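Local coordinates for putative uncharacterized protein PH1404 (Pyrococcus horikoshii, PDB 3AF6) that probably terminates transcription as a zinc-dependent ribonuclease of the metallo-beta-lactamase superfamily, cutting nascent RNA endonucleolytically and degrading it from the 5' end, at residues S150-I153 with Y154-Q158; P238-Q241 with Y242-E246. All coordinates share one frame; numbering follows the deposited sequence.

Contact 1. Residues S150-I153 with Y154-Q158; sequences SQTI and YSIRQ
T152 and I156 meet one turn apart on the inner side of a helix start, where both are buried against helix 282-301; this is the packed side of the first turn of helix 151-161. The methyl CG2 of T152 lies 4.3 Å from CD1 of I156, a modest apolar contact, while CG1 of I156 sits beside the backbone, 3.2 Å from the carbonyl oxygen T152 O. That position follows from the first torsion of I156 (chi1 -65°), which sets CG1 beside the backbone N and opposite the carbonyl carbon. Beneath the side chains, T152 O also receives the amide I156 N at 3.0 Å, and I153 O receives R157 N in the same way.

The turn opens with a classic N-cap. S150 stands just before the helix, and its OG accepts the amide of I153 at 2.9 Å (S150 OG to I153 N) in a nearly straight bond of 171°, satisfying an amide that has no preceding helical carbonyl to use. E464 of helix 462-471 bonds to both S150 OG and T152 OG1, so the cap is tied to a neighbouring helix. I153 too touches helix 282-301, and all this lies in what is probably the KH region of this archaeal CPSF. On the flank of I153, R157 keeps its CB against I153 O, and its bent chain carries NH2 to a salt bridge with E114.

The solvent side is held mainly by backbone. Y154 turns its CG anti to its own N (chi1 168°), which carries the ring outward; its CB remains 3.5 Å from S150 O, and Y154 N bonds that same oxygen. Next to it, S155 N reaches Q151 O at 2.7 Å, whereas the side chain of Q151 extends outward from the helix.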
ATOM      1  N   SER A 150      -2.272  15.021  -7.433  1.00 68.53           N
ATOM      2  CA  SER A 150      -2.072  13.665  -7.938  1.00 65.43           C
ATOM      3  C   SER A 150      -3.085  13.219  -8.981  1.00 63.31           C
ATOM      4  O   SER A 150      -4.284  13.148  -8.705  1.00 62.85           O
ATOM      5  CB  SER A 150      -2.101  12.670  -6.769  1.00 66.69           C
ATOM      6  OG  SER A 150      -2.376  11.347  -7.208  1.00 65.73           O
ATOM      7  N   GLN A 151      -2.601  12.907 -10.178  1.00 61.17           N
ATOM      8  CA  GLN A 151      -3.477  12.432 -11.241  1.00 60.30           C
ATOM      9  C   GLN A 151      -4.196  11.204 -10.705  1.00 57.24           C
ATOM     10  O   GLN A 151      -5.405  11.037 -10.886  1.00 56.29           O
ATOM     11  CB  GLN A 151      -2.660  12.036 -12.482  1.00 64.69           C
ATOM     12  CG  GLN A 151      -2.288  13.187 -13.417  1.00 71.04           C
ATOM     13  CD  GLN A 151      -0.788  13.256 -13.731  1.00 74.50           C
ATOM     14  OE1 GLN A 151      -0.009  13.877 -12.993  1.00 75.18           O
ATOM     15  NE2 GLN A 151      -0.380  12.613 -14.826  1.00 73.80           N
ATOM     16  N   THR A 152      -3.428  10.359 -10.022  1.00 53.92           N
ATOM     17  CA  THR A 152      -3.933   9.119  -9.452  1.00 50.04           C
ATOM     18  C   THR A 152      -5.110   9.302  -8.513  1.00 49.10           C
ATOM     19  O   THR A 152      -6.136   8.651  -8.676  1.00 49.16           O
ATOM     20  CB  THR A 152      -2.836   8.377  -8.690  1.00 49.06           C
ATOM     21  OG1 THR A 152      -1.629   8.405  -9.455  1.00 50.03           O
ATOM     22  CG2 THR A 152      -3.239   6.931  -8.462  1.00 44.85           C
ATOM     23  N   ILE A 153      -4.961  10.172  -7.520  1.00 48.14           N
ATOM     24  CA  ILE A 153      -6.036  10.403  -6.560  1.00 48.53           C
ATOM     25  C   ILE A 153      -7.262  10.991  -7.245  1.00 50.65           C
ATOM     26  O   ILE A 153      -8.399  10.628  -6.931  1.00 49.62           O
ATOM     27  CB  ILE A 153      -5.570  11.348  -5.433  1.00 46.89           C
ATOM     28  CG1 ILE A 153      -4.566  10.609  -4.537  1.00 46.12           C
ATOM     29  CG2 ILE A 153      -6.769  11.858  -4.649  1.00 40.10           C
ATOM     30  CD1 ILE A 153      -3.801  11.491  -3.593  1.00 43.26           C
ATOM     31  N   TYR A 154      -7.020  11.895  -8.184  1.00 52.66           N
ATOM     32  CA  TYR A 154      -8.094  12.533  -8.924  1.00 56.04           C
ATOM     33  C   TYR A 154      -8.826  11.485  -9.744  1.00 56.00           C
ATOM     34  O   TYR A 154     -10.060  11.463  -9.790  1.00 54.61           O
ATOM     35  CB  TYR A 154      -7.516  13.627  -9.832  1.00 60.65           C
ATOM     36  CG  TYR A 154      -8.470  14.182 -10.874  1.00 65.00           C
ATOM     37  CD1 TYR A 154      -8.525  13.635 -12.163  1.00 67.15           C
ATOM     38  CD2 TYR A 154      -9.292  15.275 -10.584  1.00 66.78           C
ATOM     39  CE1 TYR A 154      -9.374  14.167 -13.138  1.00 69.32           C
ATOM     40  CE2 TYR A 154     -10.145  15.814 -11.549  1.00 69.30           C
ATOM     41  CZ  TYR A 154     -10.181  15.258 -12.825  1.00 71.22           C
ATOM     42  OH  TYR A 154     -11.018  15.796 -13.782  1.00 72.29           O
ATOM     43  N   SER A 155      -8.063  10.605 -10.384  1.00 56.00           N
ATOM     44  CA  SER A 155      -8.660   9.559 -11.197  1.00 57.45           C
ATOM     45  C   SER A 155      -9.542   8.628 -10.369  1.00 58.66           C
ATOM     46  O   SER A 155     -10.669   8.326 -10.752  1.00 60.74           O
ATOM     47  CB  SER A 155      -7.581   8.748 -11.898  1.00 57.26           C
ATOM     48  OG  SER A 155      -8.182   7.827 -12.785  1.00 59.16           O
ATOM     49  N   ILE A 156      -9.028   8.168  -9.236  1.00 58.97           N
ATOM     50  CA  ILE A 156      -9.793   7.284  -8.374  1.00 59.89           C
ATOM     51  C   ILE A 156     -11.098   7.975  -7.975  1.00 62.88           C
ATOM     52  O   ILE A 156     -12.185   7.409  -8.103  1.00 61.83           O
ATOM     53  CB  ILE A 156      -8.986   6.925  -7.108  1.00 57.45           C
ATOM     54  CG1 ILE A 156      -7.746   6.120  -7.501  1.00 55.64           C
ATOM     55  CG2 ILE A 156      -9.847   6.148  -6.137  1.00 56.25           C
ATOM     56  CD1 ILE A 156      -6.851   5.761  -6.344  1.00 54.59           C
ATOM     57  N   ARG A 157     -10.981   9.212  -7.502  1.00 67.34           N
ATOM     58  CA  ARG A 157     -12.146   9.983  -7.083  1.00 70.85           C
ATOM     59  C   ARG A 157     -13.150  10.067  -8.228  1.00 71.12           C
ATOM     60  O   ARG A 157     -14.354   9.962  -8.026  1.00 70.35           O
ATOM     61  CB  ARG A 157     -11.707  11.384  -6.648  1.00 73.41           C
ATOM     62  CG  ARG A 157     -12.793  12.189  -5.953  1.00 79.83           C
ATOM     63  CD  ARG A 157     -12.225  12.977  -4.768  1.00 84.26           C
ATOM     64  NE  ARG A 157     -11.227  13.965  -5.174  1.00 88.13           N
ATOM     65  CZ  ARG A 157     -10.489  14.673  -4.324  1.00 90.39           C
ATOM     66  NH1 ARG A 157     -10.632  14.501  -3.015  1.00 91.66           N
ATOM     67  NH2 ARG A 157      -9.605  15.555  -4.780  1.00 90.77           N
ATOM     68  N   GLN A 158     -12.630  10.244  -9.436  1.00 72.88           N
ATOM     69  CA  GLN A 158     -13.450  10.336 -10.639  1.00 74.08           C
ATOM     70  C   GLN A 158     -14.216   9.033 -10.862  1.00 72.86           C
ATOM     71  O   GLN A 158     -15.415   9.043 -11.134  1.00 72.25           O
ATOM     72  CB  GLN A 158     -12.549  10.618 -11.851  1.00 76.92           C
ATOM     73  CG  GLN A 158     -13.285  10.828 -13.169  1.00 81.68           C
ATOM     74  CD  GLN A 158     -13.939  12.197 -13.269  1.00 83.89           C
ATOM     75  OE1 GLN A 158     -14.791  12.558 -12.453  1.00 84.73           O
ATOM     76  NE2 GLN A 158     -13.536  12.969 -14.274  1.00 84.76           N
TER

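Contact 2. Residues P238-Q241 with Y242-E246; sequences PEFQ and YVLRE
F240 offers one face of its ring to L244, the residue one helical turn later, and this pair gives the contact its apolar side. The methyl CD1 of L244 lies 3.9 Å from the centroid of the F240 ring and 19° off the ring normal, a CH-pi contact made over the face but shifted toward the rim, where CZ is the nearest ring atom at 3.7 Å from CD1. The branch carbon L244 CG comes equally near F240 CE1, so CD1 lies over the CZ end of the ring, while CG leans toward CE1. F240 holds its CG anti to the backbone N (chi1 -173°), and L244 places CG beside its own N, which brings the two side chains together on one flank. L194 from a loop also touches F240.

The same i to i+4 spacing recurs between two polar residues, Q241 and R245, as a van der Waals approach. The oxygen Q241 OE1 comes to the edge of the guanidinium close to its plane, but its nearest arginine side-chain atom is the methylene CD, at 3.4 Å from OE1; the amide and guanidinium planes stand 79° apart. The other end of the amide is held differently, Q241 NE2 donating a hydrogen bond to F235 O.

Along the outer side, Y242 turns its ring over E246, whose CG lies 3.6 Å above the ring plane, offset toward the rim. The backbone joins these pairs: L244 N reaches F240 O at 2.9 Å, and R245 N bonds Q241 O. With F240, V243 and L244 buried on one side, V243 touching L249, and Y242 and R245 exposed, this is an amphipathic surface helix, helix 238-245 of the metallo-beta-lactamase domain.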
ATOM      1  N   PRO A 238      -4.950 -27.064  -6.148  1.00 30.21           N
ATOM      2  CA  PRO A 238      -6.336 -27.550  -6.120  1.00 29.09           C
ATOM      3  C   PRO A 238      -7.265 -26.711  -5.251  1.00 29.06           C
ATOM      4  O   PRO A 238      -8.355 -26.331  -5.672  1.00 27.26           O
ATOM      5  CB  PRO A 238      -6.194 -28.968  -5.575  1.00 30.37           C
ATOM      6  CG  PRO A 238      -4.828 -29.372  -6.004  1.00 30.21           C
ATOM      7  CD  PRO A 238      -4.008 -28.135  -5.779  1.00 30.02           C
ATOM      8  N   GLU A 239      -6.821 -26.432  -4.028  1.00 29.58           N
ATOM      9  CA  GLU A 239      -7.605 -25.659  -3.077  1.00 29.15           C
ATOM     10  C   GLU A 239      -7.904 -24.250  -3.566  1.00 30.30           C
ATOM     11  O   GLU A 239      -9.011 -23.751  -3.369  1.00 31.50           O
ATOM     12  CB  GLU A 239      -6.879 -25.585  -1.742  1.00 28.49           C
ATOM     13  CG  GLU A 239      -5.470 -25.071  -1.866  1.00 30.03           C
ATOM     14  CD  GLU A 239      -4.472 -26.179  -2.029  1.00 30.24           C
ATOM     15  OE1 GLU A 239      -3.658 -26.361  -1.108  1.00 31.44           O
ATOM     16  OE2 GLU A 239      -4.499 -26.873  -3.062  1.00 32.98           O
ATOM     17  N   PHE A 240      -6.918 -23.612  -4.196  1.00 30.06           N
ATOM     18  CA  PHE A 240      -7.097 -22.261  -4.714  1.00 30.01           C
ATOM     19  C   PHE A 240      -8.028 -22.274  -5.930  1.00 32.16           C
ATOM     20  O   PHE A 240      -8.920 -21.424  -6.029  1.00 32.65           O
ATOM     21  CB  PHE A 240      -5.738 -21.632  -5.056  1.00 30.71           C
ATOM     22  CG  PHE A 240      -5.816 -20.175  -5.440  1.00 31.89           C
ATOM     23  CD1 PHE A 240      -6.699 -19.311  -4.797  1.00 33.05           C
ATOM     24  CD2 PHE A 240      -4.991 -19.659  -6.437  1.00 32.23           C
ATOM     25  CE1 PHE A 240      -6.759 -17.952  -5.147  1.00 35.51           C
ATOM     26  CE2 PHE A 240      -5.043 -18.306  -6.793  1.00 32.01           C
ATOM     27  CZ  PHE A 240      -5.927 -17.452  -6.149  1.00 33.02           C
ATOM     28  N   GLN A 241      -7.842 -23.226  -6.846  1.00 32.39           N
ATOM     29  CA  GLN A 241      -8.739 -23.324  -8.007  1.00 34.76           C
ATOM     30  C   GLN A 241     -10.156 -23.551  -7.473  1.00 34.86           C
ATOM     31  O   GLN A 241     -11.130 -22.984  -7.974  1.00 33.73           O
ATOM     32  CB  GLN A 241      -8.371 -24.502  -8.924  1.00 36.93           C
ATOM     33  CG  GLN A 241      -7.298 -24.235  -9.989  1.00 43.13           C
ATOM     34  CD  GLN A 241      -7.750 -23.243 -11.073  1.00 47.38           C
ATOM     35  OE1 GLN A 241      -8.797 -23.424 -11.715  1.00 50.33           O
ATOM     36  NE2 GLN A 241      -6.950 -22.202 -11.288  1.00 47.03           N
ATOM     37  N   TYR A 242     -10.271 -24.375  -6.439  1.00 34.55           N
ATOM     38  CA  TYR A 242     -11.587 -24.646  -5.881  1.00 36.78           C
ATOM     39  C   TYR A 242     -12.215 -23.409  -5.247  1.00 37.73           C
ATOM     40  O   TYR A 242     -13.427 -23.247  -5.291  1.00 38.01           O
ATOM     41  CB  TYR A 242     -11.526 -25.796  -4.867  1.00 36.75           C
ATOM     42  CG  TYR A 242     -12.831 -26.033  -4.140  1.00 37.85           C
ATOM     43  CD1 TYR A 242     -13.120 -25.369  -2.939  1.00 37.60           C
ATOM     44  CD2 TYR A 242     -13.802 -26.887  -4.670  1.00 37.73           C
ATOM     45  CE1 TYR A 242     -14.339 -25.552  -2.292  1.00 36.02           C
ATOM     46  CE2 TYR A 242     -15.028 -27.068  -4.027  1.00 36.67           C
ATOM     47  CZ  TYR A 242     -15.287 -26.401  -2.843  1.00 36.06           C
ATOM     48  OH  TYR A 242     -16.498 -26.594  -2.208  1.00 38.94           O
ATOM     49  N   VAL A 243     -11.400 -22.532  -4.665  1.00 37.01           N
ATOM     50  CA  VAL A 243     -11.939 -21.331  -4.050  1.00 36.71           C
ATOM     51  C   VAL A 243     -12.360 -20.319  -5.130  1.00 38.43           C
ATOM     52  O   VAL A 243     -13.389 -19.642  -4.997  1.00 36.28           O
ATOM     53  CB  VAL A 243     -10.903 -20.684  -3.078  1.00 35.97           C
ATOM     54  CG1 VAL A 243     -11.349 -19.282  -2.680  1.00 32.90           C
ATOM     55  CG2 VAL A 243     -10.752 -21.547  -1.833  1.00 33.95           C
ATOM     56  N   LEU A 244     -11.576 -20.218  -6.199  1.00 38.22           N
ATOM     57  CA  LEU A 244     -11.911 -19.288  -7.270  1.00 40.17           C
ATOM     58  C   LEU A 244     -13.152 -19.726  -8.049  1.00 42.41           C
ATOM     59  O   LEU A 244     -14.138 -18.996  -8.103  1.00 43.51           O
ATOM     60  CB  LEU A 244     -10.732 -19.122  -8.229  1.00 37.46           C
ATOM     61  CG  LEU A 244      -9.494 -18.420  -7.664  1.00 38.27           C
ATOM     62  CD1 LEU A 244      -8.424 -18.359  -8.725  1.00 38.80           C
ATOM     63  CD2 LEU A 244      -9.849 -17.019  -7.197  1.00 37.38           C
ATOM     64  N   ARG A 245     -13.108 -20.922  -8.633  1.00 44.60           N
ATOM     65  CA  ARG A 245     -14.228 -21.441  -9.423  1.00 45.01           C
ATOM     66  C   ARG A 245     -15.566 -21.485  -8.696  1.00 43.81           C
ATOM     67  O   ARG A 245     -16.612 -21.277  -9.312  1.00 43.12           O
ATOM     68  CB  ARG A 245     -13.898 -22.840  -9.958  1.00 48.08           C
ATOM     69  CG  ARG A 245     -12.766 -22.851 -10.978  1.00 54.53           C
ATOM     70  CD  ARG A 245     -12.074 -24.205 -11.020  1.00 59.37           C
ATOM     71  NE  ARG A 245     -12.087 -24.827 -12.344  1.00 64.77           N
ATOM     72  CZ  ARG A 245     -13.191 -25.186 -12.995  1.00 66.14           C
ATOM     73  NH1 ARG A 245     -14.382 -24.980 -12.451  1.00 68.18           N
ATOM     74  NH2 ARG A 245     -13.103 -25.774 -14.179  1.00 67.43           N
ATOM     75  N   GLU A 246     -15.551 -21.762  -7.399  1.00 41.76           N
ATOM     76  CA  GLU A 246     -16.805 -21.821  -6.656  1.00 43.34           C
ATOM     77  C   GLU A 246     -17.192 -20.439  -6.129  1.00 42.57           C
ATOM     78  O   GLU A 246     -18.255 -20.270  -5.535  1.00 42.56           O
ATOM     79  CB  GLU A 246     -16.704 -22.788  -5.467  1.00 46.22           C
ATOM     80  CG  GLU A 246     -16.291 -24.212  -5.795  1.00 51.12           C
ATOM     81  CD  GLU A 246     -17.242 -24.903  -6.749  1.00 54.16           C
ATOM     82  OE1 GLU A 246     -18.466 -24.840  -6.515  1.00 55.66           O
ATOM     83  OE2 GLU A 246     -16.761 -25.522  -7.722  1.00 54.78           O
TER

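Overall arrangement
Contacts 1 and 2 illustrate one principle, the four-residue spacing of a helix, in two regions of the chain. They follow one another in sequence but are well separated in space: their centres lie about 34 Å apart, their nearest atoms about 23 Å apart, and they do not touch. Contact 1 lies closer to the middle of the molecule, about 16 Å between its centre and that of the chain, against about 26 Å for contact 2. Neither contact is at the two-zinc centre formed by H256, H258, D260, H261, H344, D367 and H618. A sulfate, probably from the crystallisation liquor, lies about 4 Å from the side chain of Y242 in contact 2.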